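Local coordinates for protein myosin-4 (Saccharomyces cerevisiae, PDB 3MMI) that carries ASH1 and other specific mRNAs toward the bud through its partner SHE3, here represented by its C-terminal globular tail, at residues His56-Val61 with Ser109-Phe114; Ser64-Gly69 with Ile136-Leu141; Trp156-Met161 with Leu347-Asp352; Asp218-Leu223 with Glu251-Trp256; Met226-Leu231 with Gln304-Lys309. All coordinates share one frame; numbering follows the deposited sequence.

Interaction 1 (His56-Val61 with Ser109-Phe114)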
# COMPACT_ATOMS: atom_id res chain seq x y z
N HIS A 56 4.41 -17.62 -17.02
CA HIS A 56 4.57 -18.91 -17.68
C HIS A 56 5.93 -18.92 -18.41
O HIS A 56 6.68 -19.84 -18.32
CB HIS A 56 3.37 -19.20 -18.59
CG HIS A 56 3.47 -20.52 -19.31
ND1 HIS A 56 3.28 -21.73 -18.63
CD2 HIS A 56 3.82 -20.82 -20.61
CE1 HIS A 56 3.48 -22.72 -19.49
NE2 HIS A 56 3.82 -22.20 -20.69
N VAL A 57 6.26 -17.85 -19.09
CA VAL A 57 7.50 -17.82 -19.82
C VAL A 57 8.68 -17.82 -18.84
O VAL A 57 9.60 -18.65 -18.97
CB VAL A 57 7.56 -16.55 -20.70
CG1 VAL A 57 8.91 -16.43 -21.44
CG2 VAL A 57 6.47 -16.57 -21.67
N ILE A 58 8.66 -16.88 -17.86
CA ILE A 58 9.69 -16.79 -16.82
C ILE A 58 9.91 -18.13 -16.15
O ILE A 58 11.03 -18.60 -15.98
CB ILE A 58 9.34 -15.76 -15.77
CG1 ILE A 58 9.58 -14.36 -16.31
CG2 ILE A 58 10.26 -15.92 -14.52
CD1 ILE A 58 8.60 -13.27 -15.76
N THR A 59 8.83 -18.77 -15.82
CA THR A 59 8.88 -19.89 -14.97
C THR A 59 9.34 -21.14 -15.72
O THR A 59 10.03 -22.00 -15.15
CB THR A 59 7.52 -20.03 -14.27
OG1 THR A 59 7.74 -20.41 -12.92
CG2 THR A 59 6.57 -21.05 -14.94
N THR A 60 8.97 -21.23 -17.01
CA THR A 60 9.48 -22.28 -17.88
C THR A 60 10.99 -22.19 -18.01
O THR A 60 11.63 -23.18 -17.90
CB THR A 60 8.84 -22.27 -19.30
OG1 THR A 60 7.45 -22.63 -19.21
CG2 THR A 60 9.54 -23.25 -20.20
N VAL A 61 11.54 -21.00 -18.22
CA VAL A 61 12.97 -20.90 -18.44
C VAL A 61 13.67 -21.24 -17.11
O VAL A 61 14.58 -22.08 -17.07
CB VAL A 61 13.40 -19.50 -18.90
CG1 VAL A 61 14.88 -19.39 -18.95
CG2 VAL A 61 12.82 -19.17 -20.25
N SER A 109 3.72 -12.07 -8.55
CA SER A 109 3.27 -12.50 -7.25
C SER A 109 3.30 -14.00 -7.13
O SER A 109 3.22 -14.53 -6.03
CB SER A 109 1.87 -11.96 -6.86
OG SER A 109 0.86 -12.82 -7.40
N ARG A 110 3.51 -14.67 -8.23
CA ARG A 110 3.52 -16.13 -8.24
C ARG A 110 4.95 -16.68 -8.18
O ARG A 110 5.13 -17.86 -8.04
CB ARG A 110 2.80 -16.65 -9.54
CG ARG A 110 1.25 -16.53 -9.48
CD ARG A 110 0.52 -16.29 -10.77
NE ARG A 110 -0.82 -15.63 -10.52
CZ ARG A 110 -1.88 -16.34 -10.23
NH1 ARG A 110 -1.75 -17.63 -10.10
NH2 ARG A 110 -3.04 -15.81 -10.08
N LEU A 111 5.96 -15.84 -8.39
CA LEU A 111 7.40 -16.30 -8.36
C LEU A 111 7.81 -16.95 -7.01
O LEU A 111 8.36 -18.01 -6.99
CB LEU A 111 8.35 -15.15 -8.69
CG LEU A 111 8.62 -14.83 -10.12
CD1 LEU A 111 9.58 -13.72 -10.22
CD2 LEU A 111 9.25 -16.10 -10.73
N PRO A 112 7.47 -16.33 -5.88
CA PRO A 112 7.75 -16.94 -4.57
C PRO A 112 7.14 -18.32 -4.33
O PRO A 112 7.84 -19.23 -3.84
CB PRO A 112 7.14 -15.92 -3.60
CG PRO A 112 7.29 -14.68 -4.24
CD PRO A 112 6.92 -14.98 -5.68
N ALA A 113 5.86 -18.52 -4.67
CA ALA A 113 5.28 -19.87 -4.53
C ALA A 113 5.81 -20.88 -5.56
O ALA A 113 5.84 -22.08 -5.25
CB ALA A 113 3.68 -19.86 -4.58
N PHE A 114 6.25 -20.39 -6.75
CA PHE A 114 6.86 -21.23 -7.82
C PHE A 114 8.12 -21.81 -7.22
O PHE A 114 8.22 -23.02 -7.12
CB PHE A 114 7.17 -20.40 -9.08
CG PHE A 114 8.23 -21.02 -9.97
CD1 PHE A 114 7.93 -22.17 -10.72
CD2 PHE A 114 9.49 -20.46 -10.07
CE1 PHE A 114 8.90 -22.77 -11.54
CE2 PHE A 114 10.48 -21.04 -10.90
CZ PHE A 114 10.18 -22.20 -11.64
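One turn of the helix that lays T59 over the ring of F114 has its H56 carbonyl oxygen gripped twice, by the backbone N of T60 and by T60 OG1. The two donors come from opposite faces of the carbonyl plane, with OG1 of T60 3.0 Å from H56 O. The setting is the all-helical globular tail of a type V myosin, where helix 53-67 packs against the start of helix 111-119. T59 lies over one face of the F114 ring, its CB 4.2 Å from the ring centroid; the hydroxyl sits between them and is modelled too close, so the detail of this contact is doubtful. Threonine suits the place by its small size, which lets the ring come in close to the helix. The ring gets there because CG of F114 is anti to the backbone N (chi1 158°), carrying it across to helix 53-67, where V62 and S63 also touch it. Were F114 replaced by an alanine, T59 would probably be left without the ring beneath it, and a gap would be likely to open between the helices. I58 and L111 add branched aliphatic bulk, packed deeper against helix 71-91. They cross at about a right angle, and CG2 of I58 meets CD2 of L111 at 3.9 Å.

Interaction 2 (Ser64-Gly69 with Ile136-Leu141)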
# COMPACT_ATOMS: atom_id res chain seq x y z
N SER A 64 13.62 -24.96 -16.35
CA SER A 64 14.56 -25.75 -17.21
C SER A 64 15.96 -25.60 -16.65
O SER A 64 16.59 -26.58 -16.29
CB SER A 64 14.50 -25.31 -18.70
OG SER A 64 15.42 -26.07 -19.48
N LEU A 65 16.41 -24.37 -16.52
CA LEU A 65 17.73 -24.06 -16.00
C LEU A 65 18.02 -24.74 -14.67
O LEU A 65 19.12 -25.21 -14.46
CB LEU A 65 17.91 -22.57 -15.86
CG LEU A 65 18.06 -21.76 -17.14
CD1 LEU A 65 17.85 -20.28 -16.83
CD2 LEU A 65 19.47 -21.93 -17.76
N VAL A 66 17.04 -24.83 -13.79
CA VAL A 66 17.32 -25.36 -12.45
C VAL A 66 17.47 -26.85 -12.51
O VAL A 66 18.30 -27.45 -11.81
CB VAL A 66 16.18 -25.01 -11.36
CG1 VAL A 66 16.24 -25.93 -10.14
CG2 VAL A 66 16.26 -23.53 -10.95
N ARG A 67 16.68 -27.47 -13.36
CA ARG A 67 16.69 -28.91 -13.53
C ARG A 67 17.99 -29.40 -14.11
O ARG A 67 18.45 -30.46 -13.78
CB ARG A 67 15.58 -29.34 -14.46
CG ARG A 67 15.66 -30.76 -14.80
CD ARG A 67 14.43 -31.42 -14.39
NE ARG A 67 13.40 -30.68 -15.02
CZ ARG A 67 13.47 -30.30 -16.28
NH1 ARG A 67 14.50 -30.63 -17.00
NH2 ARG A 67 12.50 -29.58 -16.80
N ASN A 68 18.55 -28.59 -14.98
CA ASN A 68 19.78 -28.91 -15.67
C ASN A 68 20.93 -28.30 -14.91
O ASN A 68 22.07 -28.19 -15.42
CB ASN A 68 19.74 -28.40 -17.13
CG ASN A 68 18.63 -29.08 -17.90
OD1 ASN A 68 18.62 -30.35 -17.97
ND2 ASN A 68 17.66 -28.29 -18.44
N GLY A 69 20.62 -27.86 -13.69
CA GLY A 69 21.64 -27.42 -12.74
C GLY A 69 22.33 -26.12 -13.10
O GLY A 69 23.42 -25.86 -12.63
N ILE A 136 18.90 -24.96 -1.50
CA ILE A 136 19.37 -23.68 -1.05
C ILE A 136 19.17 -22.58 -2.07
O ILE A 136 18.70 -21.51 -1.68
CB ILE A 136 20.88 -23.72 -0.67
CG1 ILE A 136 21.08 -24.56 0.60
CG2 ILE A 136 21.50 -22.32 -0.52
CD1 ILE A 136 22.58 -24.90 0.87
N TYR A 137 19.54 -22.80 -3.35
CA TYR A 137 19.22 -21.83 -4.39
C TYR A 137 17.70 -21.43 -4.36
O TYR A 137 17.36 -20.29 -4.42
CB TYR A 137 19.64 -22.35 -5.80
CG TYR A 137 19.21 -21.44 -6.87
CD1 TYR A 137 19.94 -20.30 -7.18
CD2 TYR A 137 17.97 -21.68 -7.56
CE1 TYR A 137 19.52 -19.43 -8.13
CE2 TYR A 137 17.53 -20.81 -8.57
CZ TYR A 137 18.29 -19.69 -8.83
OH TYR A 137 17.86 -18.77 -9.76
N LEU A 138 16.82 -22.42 -4.29
CA LEU A 138 15.43 -22.19 -4.50
C LEU A 138 14.89 -21.47 -3.27
O LEU A 138 14.00 -20.61 -3.36
CB LEU A 138 14.67 -23.48 -4.73
CG LEU A 138 14.86 -24.21 -6.08
CD1 LEU A 138 14.12 -25.51 -5.89
CD2 LEU A 138 14.24 -23.41 -7.22
N ASN A 139 15.42 -21.83 -2.11
CA ASN A 139 15.13 -21.12 -0.88
C ASN A 139 15.46 -19.65 -0.98
O ASN A 139 14.66 -18.79 -0.58
CB ASN A 139 15.90 -21.71 0.28
CG ASN A 139 15.25 -21.41 1.61
OD1 ASN A 139 14.14 -21.87 1.90
ND2 ASN A 139 15.94 -20.63 2.42
N ASP A 140 16.57 -19.36 -1.63
CA ASP A 140 17.02 -18.01 -1.74
C ASP A 140 16.18 -17.33 -2.77
O ASP A 140 15.92 -16.14 -2.63
CB ASP A 140 18.47 -17.99 -2.15
CG ASP A 140 19.06 -16.62 -2.20
OD1 ASP A 140 19.26 -15.98 -1.15
OD2 ASP A 140 19.36 -16.16 -3.28
N LEU A 141 15.78 -18.07 -3.82
CA LEU A 141 15.03 -17.48 -4.92
C LEU A 141 13.69 -16.99 -4.33
O LEU A 141 13.19 -15.92 -4.64
CB LEU A 141 14.85 -18.51 -6.06
CG LEU A 141 13.93 -18.14 -7.22
CD1 LEU A 141 14.51 -17.00 -8.01
CD2 LEU A 141 13.67 -19.33 -8.14
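The phenol ring of Y137 meets V66 through its CE2 corner, 3.8 Å from the valine's CG2, at a slanting approach. L71 and S75 of helix 71-91 also touch this tyrosine. With CG anti to the backbone N (chi1 175°), the ring stretches from helix 132-168 toward helix 53-67, and its hydroxyl reaches a hydrogen bond with S74 OG. Tyrosine fits here because one side chain supplies both a carbon surface for the valine and a polar end for the serine. The site is a helix-to-helix junction of the dilute-type tail, at the last turn of helix 53-67. G69, with positive phi, is the C-prime residue of the Schellman motif that closes this helix: L70 N pairs with L65 O, and G69 N makes a weak bond to V66 O. V66 is short and branched, and its CG2 serves two partners at once. The second is L138, whose CD2 lies 4.2 Å from CG2 of V66; Y122, in a loop, touches both V66 and L138.

Interaction 3 (Trp156-Met161 with Leu347-Asp352)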
# COMPACT_ATOMS: atom_id res chain seq x y z
N TRP A 156 4.45 0.99 -6.66
CA TRP A 156 3.30 1.07 -7.58
C TRP A 156 2.01 1.56 -6.83
O TRP A 156 1.29 2.47 -7.27
CB TRP A 156 3.07 -0.23 -8.39
CG TRP A 156 1.67 -0.29 -9.00
CD1 TRP A 156 1.27 0.21 -10.21
CD2 TRP A 156 0.48 -0.83 -8.38
NE1 TRP A 156 -0.11 -0.02 -10.41
CE2 TRP A 156 -0.61 -0.64 -9.29
CE3 TRP A 156 0.24 -1.48 -7.17
CZ2 TRP A 156 -1.93 -1.10 -9.02
CZ3 TRP A 156 -1.08 -1.91 -6.88
CH2 TRP A 156 -2.14 -1.70 -7.79
N LEU A 157 1.74 0.96 -5.69
CA LEU A 157 0.54 1.26 -4.95
C LEU A 157 0.44 2.72 -4.56
O LEU A 157 -0.62 3.34 -4.68
CB LEU A 157 0.35 0.37 -3.71
CG LEU A 157 -1.02 0.46 -2.98
CD1 LEU A 157 -2.22 0.26 -3.88
CD2 LEU A 157 -1.16 -0.40 -1.83
N VAL A 158 1.55 3.30 -4.11
CA VAL A 158 1.45 4.72 -3.71
C VAL A 158 1.24 5.52 -4.95
O VAL A 158 0.45 6.46 -4.97
CB VAL A 158 2.68 5.27 -2.86
CG1 VAL A 158 2.99 4.30 -1.72
CG2 VAL A 158 3.91 5.44 -3.79
N LYS A 159 1.98 5.21 -6.01
CA LYS A 159 1.78 5.99 -7.26
C LYS A 159 0.35 5.80 -7.76
O LYS A 159 -0.40 6.76 -8.12
CB LYS A 159 2.74 5.55 -8.34
CG LYS A 159 2.54 6.29 -9.64
CD LYS A 159 3.63 5.86 -10.66
CE LYS A 159 3.17 6.11 -12.16
NZ LYS A 159 3.46 4.95 -13.14
N PHE A 160 -0.09 4.54 -7.75
CA PHE A 160 -1.48 4.29 -8.12
C PHE A 160 -2.44 5.07 -7.24
O PHE A 160 -3.28 5.83 -7.76
CB PHE A 160 -1.81 2.82 -8.06
CG PHE A 160 -3.22 2.54 -8.27
CD1 PHE A 160 -3.87 3.02 -9.40
CD2 PHE A 160 -3.94 1.83 -7.36
CE1 PHE A 160 -5.23 2.79 -9.63
CE2 PHE A 160 -5.35 1.57 -7.58
CZ PHE A 160 -5.96 2.07 -8.72
N MET A 161 -2.31 4.94 -5.93
CA MET A 161 -3.22 5.68 -5.01
C MET A 161 -3.16 7.20 -4.97
O MET A 161 -4.19 7.86 -4.68
CB MET A 161 -3.07 5.13 -3.56
CG MET A 161 -3.83 3.81 -3.37
SD MET A 161 -5.54 3.99 -3.94
CE MET A 161 -5.97 2.40 -4.39
N LEU A 347 2.53 11.59 8.30
CA LEU A 347 2.76 10.11 8.02
C LEU A 347 3.22 9.87 6.60
O LEU A 347 3.00 10.71 5.79
CB LEU A 347 1.41 9.35 8.18
CG LEU A 347 0.68 9.59 9.49
CD1 LEU A 347 -0.77 9.00 9.53
CD2 LEU A 347 1.54 8.98 10.70
N SER A 348 3.81 8.69 6.36
CA SER A 348 4.23 8.12 5.07
C SER A 348 3.49 6.80 4.99
O SER A 348 3.40 6.11 5.97
CB SER A 348 5.70 7.62 5.11
OG SER A 348 6.43 8.65 5.56
N ALA A 349 3.25 6.33 3.77
CA ALA A 349 2.61 5.06 3.55
C ALA A 349 3.62 3.94 3.65
O ALA A 349 4.69 4.00 3.02
CB ALA A 349 2.01 5.10 2.18
N GLN A 350 3.29 2.91 4.41
CA GLN A 350 4.18 1.79 4.55
C GLN A 350 3.34 0.53 4.62
O GLN A 350 2.35 0.52 5.33
CB GLN A 350 5.05 1.93 5.83
CG GLN A 350 5.83 3.29 5.99
CD GLN A 350 7.19 3.34 5.23
OE1 GLN A 350 7.61 2.35 4.60
NE2 GLN A 350 7.89 4.48 5.32
N PHE A 351 3.72 -0.53 3.91
CA PHE A 351 2.86 -1.70 3.91
C PHE A 351 3.66 -2.88 4.39
O PHE A 351 4.83 -2.94 4.17
CB PHE A 351 2.30 -1.94 2.47
CG PHE A 351 1.83 -0.67 1.75
CD1 PHE A 351 0.69 -0.02 2.18
CD2 PHE A 351 2.51 -0.16 0.66
CE1 PHE A 351 0.24 1.17 1.52
CE2 PHE A 351 2.05 0.98 -0.01
CZ PHE A 351 0.91 1.66 0.40
N ASP A 352 3.02 -3.86 4.97
CA ASP A 352 3.67 -5.08 5.29
C ASP A 352 4.20 -5.83 4.04
O ASP A 352 3.75 -5.57 2.92
CB ASP A 352 2.75 -5.95 6.14
CG ASP A 352 2.38 -5.30 7.44
OD1 ASP A 352 2.93 -4.24 7.81
OD2 ASP A 352 1.51 -5.84 8.14
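The CH-pi contact between L157 and F351 joins a helix to an extended segment. CD2 of L157 sits over one face of the phenyl ring, 4.0 Å from the F351 centroid and 22° off the ring normal, nearest to the CZ end. The leucine branch is brought there by CG lying anti to the backbone N (chi1 -171°). Plain apolar contacts make up the rest. V158 CG1 arrives at the edge of the same ring, near its plane, 3.9 Å from F351 CE2, and it also touches CB of A349, at 4.1 Å. A349 and F351 both direct their CB toward the helix whereas that of Q350, between them, points away, as expected of an extended chain; the small alanine lets the backbone come close, while the broad ring fills the distance to two residues. With a serine in place of F351, L157 and V158 would probably lose the surface they share and face a gap. In the globular tail this late loop, which follows helix 322-338, lies against helix 132-168, and D218 of helix 209-234 touches both L157 and F351, joining a third element to the contact.

Interaction 4 (Asp218-Leu223 with Glu251-Trp256)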
# COMPACT_ATOMS: atom_id res chain seq x y z
N ASP A 218 -4.15 -2.28 2.13
CA ASP A 218 -3.15 -1.26 1.91
C ASP A 218 -3.73 0.02 1.32
O ASP A 218 -3.19 1.11 1.46
CB ASP A 218 -1.99 -1.80 1.07
CG ASP A 218 -1.17 -2.86 1.81
OD1 ASP A 218 -1.33 -2.96 3.05
OD2 ASP A 218 -0.42 -3.61 1.15
N THR A 219 -4.77 -0.18 0.53
CA THR A 219 -5.49 0.92 -0.09
C THR A 219 -6.06 1.83 0.98
O THR A 219 -5.91 3.05 0.92
CB THR A 219 -6.61 0.39 -1.04
OG1 THR A 219 -5.98 -0.18 -2.20
CG2 THR A 219 -7.50 1.56 -1.55
N LEU A 220 -6.69 1.24 1.96
CA LEU A 220 -7.03 1.96 3.16
C LEU A 220 -5.84 2.50 3.99
O LEU A 220 -5.98 3.55 4.61
CB LEU A 220 -7.85 1.05 4.02
CG LEU A 220 -9.27 0.63 3.54
CD1 LEU A 220 -9.94 -0.24 4.59
CD2 LEU A 220 -10.20 1.81 3.14
N LYS A 221 -4.72 1.77 4.07
CA LYS A 221 -3.56 2.28 4.81
C LYS A 221 -3.13 3.51 4.09
O LYS A 221 -2.79 4.51 4.73
CB LYS A 221 -2.43 1.28 4.96
CG LYS A 221 -2.70 0.15 5.97
CD LYS A 221 -1.47 -0.79 6.09
N TYR A 222 -3.19 3.49 2.76
CA TYR A 222 -2.81 4.68 2.08
C TYR A 222 -3.74 5.87 2.38
O TYR A 222 -3.29 7.01 2.44
CB TYR A 222 -2.75 4.46 0.58
CG TYR A 222 -2.33 5.71 -0.15
CD1 TYR A 222 -1.01 5.91 -0.49
CD2 TYR A 222 -3.27 6.69 -0.49
CE1 TYR A 222 -0.62 7.05 -1.19
CE2 TYR A 222 -2.91 7.86 -1.14
CZ TYR A 222 -1.57 8.04 -1.51
OH TYR A 222 -1.16 9.16 -2.18
N LEU A 223 -5.04 5.62 2.48
CA LEU A 223 -5.98 6.75 2.64
C LEU A 223 -5.91 7.29 4.08
O LEU A 223 -6.08 8.46 4.29
CB LEU A 223 -7.46 6.40 2.22
CG LEU A 223 -7.67 6.09 0.70
CD1 LEU A 223 -9.00 5.29 0.48
CD2 LEU A 223 -7.75 7.32 -0.19
N GLU A 251 -17.12 6.43 7.86
CA GLU A 251 -18.03 5.24 7.96
C GLU A 251 -18.75 4.97 6.64
O GLU A 251 -18.82 3.86 6.23
CB GLU A 251 -19.05 5.30 9.10
CG GLU A 251 -18.56 5.54 10.57
CD GLU A 251 -17.06 5.19 10.92
OE1 GLU A 251 -16.27 6.14 11.30
OE2 GLU A 251 -16.66 3.97 10.84
N ARG A 252 -19.12 5.99 5.90
CA ARG A 252 -19.57 5.83 4.57
C ARG A 252 -18.52 5.21 3.66
O ARG A 252 -18.83 4.27 2.95
CB ARG A 252 -19.97 7.20 4.00
CG ARG A 252 -21.24 7.13 3.31
CD ARG A 252 -21.60 8.47 2.66
NE ARG A 252 -22.42 8.24 1.49
CZ ARG A 252 -23.05 9.22 0.81
NH1 ARG A 252 -23.02 10.50 1.21
NH2 ARG A 252 -23.78 8.89 -0.21
N LEU A 253 -17.31 5.78 3.61
CA LEU A 253 -16.17 5.20 2.85
C LEU A 253 -15.93 3.74 3.23
O LEU A 253 -15.69 2.88 2.35
CB LEU A 253 -14.92 6.02 3.13
CG LEU A 253 -13.69 5.60 2.35
CD1 LEU A 253 -12.87 6.88 1.99
CD2 LEU A 253 -12.95 4.56 3.15
N VAL A 254 -15.97 3.45 4.53
CA VAL A 254 -15.61 2.12 5.02
C VAL A 254 -16.72 1.00 4.76
O VAL A 254 -16.41 -0.16 4.68
CB VAL A 254 -15.30 2.21 6.53
CG1 VAL A 254 -15.81 1.07 7.29
CG2 VAL A 254 -13.84 2.36 6.71
N SER A 255 -17.98 1.46 4.68
CA SER A 255 -19.12 0.63 4.34
C SER A 255 -18.90 -0.23 3.05
O SER A 255 -19.24 -1.38 3.08
CB SER A 255 -20.41 1.45 4.25
OG SER A 255 -20.42 2.25 3.08
N TRP A 256 -18.23 0.29 2.01
CA TRP A 256 -17.88 -0.50 0.83
C TRP A 256 -16.98 -1.72 1.18
O TRP A 256 -17.13 -2.82 0.64
CB TRP A 256 -17.19 0.36 -0.24
CG TRP A 256 -17.06 -0.38 -1.52
CD1 TRP A 256 -17.96 -0.34 -2.62
CD2 TRP A 256 -16.00 -1.26 -1.92
NE1 TRP A 256 -17.49 -1.18 -3.63
CE2 TRP A 256 -16.32 -1.76 -3.23
CE3 TRP A 256 -14.83 -1.70 -1.30
CZ2 TRP A 256 -15.50 -2.64 -3.92
CZ3 TRP A 256 -14.01 -2.62 -1.99
CH2 TRP A 256 -14.34 -3.05 -3.30
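L220 and L253 slide past each other in opposite directions, their ends overlapping so that CD2 of L220 lies 3.9 Å from CD2 of L253. They belong, within the DIL region of the tail, to the consecutive helices 209-234 and 240-257, which run in roughly opposed directions but strongly inclined to one another. L253 has its CG anti to the backbone N (chi1 -176°), which sends its fork across toward helix 209-234. Each prong takes a different leucine: CD2 goes to L220, and CD1 lies 4.4 Å from CD1 of L223, one helical turn further on. L220 starts out at an angle to the partner helix, and its length brings its end across. Leucine suits all three buried places, since its forked, flexible tip can fill an interhelical seam that makes no polar demands. V264, from a loop, touches both L220 and V254. On the side of helix 240-257 that faces helix 185-204, R252 forms a salt bridge with D185, and the carbonyl oxygen of R252 accepts a bond from the S255 hydroxyl, OG of S255 to O of R252 being 2.6 Å.

Interaction 5 (Met226-Leu231 with Gln304-Lys309)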
# COMPACT_ATOMS: atom_id res chain seq x y z
N MET A 226 -3.03 9.90 3.74
CA MET A 226 -3.48 11.10 2.97
C MET A 226 -4.52 11.89 3.74
O MET A 226 -4.54 13.12 3.80
CB MET A 226 -4.09 10.60 1.69
CG MET A 226 -4.52 11.68 0.79
SD MET A 226 -5.97 11.17 -0.10
CE MET A 226 -7.15 12.29 0.64
N LEU A 227 -5.40 11.15 4.39
CA LEU A 227 -6.47 11.83 5.09
C LEU A 227 -5.95 12.51 6.35
O LEU A 227 -6.25 13.65 6.63
CB LEU A 227 -7.61 10.89 5.47
CG LEU A 227 -8.61 10.52 4.35
CD1 LEU A 227 -9.46 9.39 4.84
CD2 LEU A 227 -9.52 11.63 3.95
N PHE A 228 -5.15 11.79 7.12
CA PHE A 228 -4.56 12.41 8.31
C PHE A 228 -3.66 13.65 7.89
O PHE A 228 -3.78 14.65 8.55
CB PHE A 228 -3.66 11.45 9.06
CG PHE A 228 -3.06 12.04 10.25
CD1 PHE A 228 -3.84 12.19 11.42
CD2 PHE A 228 -1.74 12.50 10.22
CE1 PHE A 228 -3.31 12.79 12.50
CE2 PHE A 228 -1.16 13.03 11.33
CZ PHE A 228 -1.89 13.18 12.51
N ASN A 229 -2.78 13.51 6.90
CA ASN A 229 -1.86 14.59 6.48
C ASN A 229 -2.69 15.80 6.03
O ASN A 229 -2.43 16.95 6.40
CB ASN A 229 -0.93 14.07 5.38
CG ASN A 229 0.13 13.13 5.91
OD1 ASN A 229 0.22 12.92 7.09
ND2 ASN A 229 0.97 12.58 5.01
N ASP A 230 -3.76 15.54 5.26
CA ASP A 230 -4.62 16.66 4.83
C ASP A 230 -5.43 17.24 5.92
O ASP A 230 -5.78 18.46 5.90
CB ASP A 230 -5.57 16.25 3.71
CG ASP A 230 -4.86 16.02 2.38
OD1 ASP A 230 -3.65 16.35 2.26
OD2 ASP A 230 -5.51 15.40 1.47
N LEU A 231 -5.77 16.42 6.90
CA LEU A 231 -6.50 17.00 8.03
C LEU A 231 -5.61 18.07 8.72
O LEU A 231 -6.13 19.20 9.07
CB LEU A 231 -6.86 15.92 9.05
CG LEU A 231 -7.38 16.47 10.37
CD1 LEU A 231 -8.88 16.89 10.22
CD2 LEU A 231 -7.25 15.48 11.57
N GLN A 304 -0.83 17.41 19.48
CA GLN A 304 -0.75 18.89 19.54
C GLN A 304 -1.16 19.53 18.26
O GLN A 304 -1.87 20.57 18.29
CB GLN A 304 0.71 19.31 19.98
CG GLN A 304 0.76 20.80 20.29
CD GLN A 304 2.18 21.35 20.20
OE1 GLN A 304 2.92 21.07 19.30
NE2 GLN A 304 2.55 22.00 21.22
N ALA A 305 -0.69 19.01 17.14
CA ALA A 305 -1.10 19.66 15.85
C ALA A 305 -2.61 19.76 15.74
O ALA A 305 -3.22 20.72 15.19
CB ALA A 305 -0.55 18.89 14.69
N ILE A 306 -3.27 18.72 16.22
CA ILE A 306 -4.73 18.66 16.05
C ILE A 306 -5.42 19.67 16.98
O ILE A 306 -6.29 20.43 16.58
CB ILE A 306 -5.32 17.27 16.34
CG1 ILE A 306 -5.00 16.22 15.23
CG2 ILE A 306 -6.83 17.35 16.65
CD1 ILE A 306 -4.91 14.87 15.84
N LEU A 307 -4.99 19.72 18.22
CA LEU A 307 -5.54 20.65 19.17
C LEU A 307 -5.19 22.17 18.95
O LEU A 307 -5.95 23.02 19.41
CB LEU A 307 -5.06 20.30 20.59
CG LEU A 307 -5.38 18.85 21.11
CD1 LEU A 307 -4.93 18.50 22.49
CD2 LEU A 307 -6.86 18.69 21.08
N LEU A 308 -4.03 22.51 18.37
CA LEU A 308 -3.74 23.91 18.07
C LEU A 308 -4.70 24.43 17.02
O LEU A 308 -4.83 25.62 16.89
CB LEU A 308 -2.25 24.04 17.56
CG LEU A 308 -1.28 23.82 18.71
CD1 LEU A 308 0.12 23.53 18.22
CD2 LEU A 308 -1.33 24.95 19.71
N LYS A 309 -5.26 23.54 16.18
CA LYS A 309 -6.22 23.88 15.10
C LYS A 309 -7.68 24.03 15.66
O LYS A 309 -8.65 24.30 14.94
CB LYS A 309 -6.21 22.82 14.00
CG LYS A 309 -4.86 22.71 13.35
CD LYS A 309 -4.94 21.58 12.34
CE LYS A 309 -5.73 22.05 11.22
NZ LYS A 309 -5.05 21.81 9.85
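K309 and L231 make the polar link of this contact, the ammonium NZ of K309 donating to the main-chain O of L231 at 2.9 Å. The donor lies in the carbonyl plane, on a lone pair, with a C=O...N angle of 135°. The lysine chain bends at chi3 (73°) and chi4 to bring NZ to this oxygen, and the same nitrogen also bonds to O of I232. Both acceptors belong to the last turns of helix 209-234, where the helix dipole would probably favour a positive charge. A long, flexible side chain ending in several N-H donors suits this place, since it can stretch from the end of helix 300-308 and serve both carbonyls.

Beside this link the contact is apolar. I306 fills the space between two residues of the other helix: its CD1 meets the F228 ring at the edge, 4.2 Å from CE1, and its CG1 is 4.4 Å from CD2 of L231. Both touching atoms lie on the longer CG1-CD1 arm of the isoleucine, which passes between the two partners. Further out, K309 is also hydrogen-bonded through its backbone to L238, which probably helps to fix the start of its side chain. A274 of helix 269-279 touches F228, L231 and I306 alike, its small side chain suiting a place where three larger ones converge. Helix 300-308 is thus packed, within the DIL region, against helices 209-234 and 269-279, while helix 322-338 touches it through Q304, L307 and L308.

The five contacts are spread along an elongated helical tail, with interactions 1 and 5 on opposite sides of its centre, their own centres about 44 Å apart. Interactions 1 and 2 share helix 53-67 and lie about 12 Å apart, centre to centre. The long helix 132-168 carries interaction 2 toward one end and interaction 3, about 32 Å away between centres, near the middle of the chain. There interactions 3 and 4 touch: L157 CD2 comes 3.3 Å from D218 CB, and M161 packs on T219 and Y222. Helix 209-234 continues from interaction 4 to interaction 5, their centres about 18 Å apart. The late segment 347-352 ties in again, L347 O accepting a hydrogen bond from N229 ND2 at 2.9 Å.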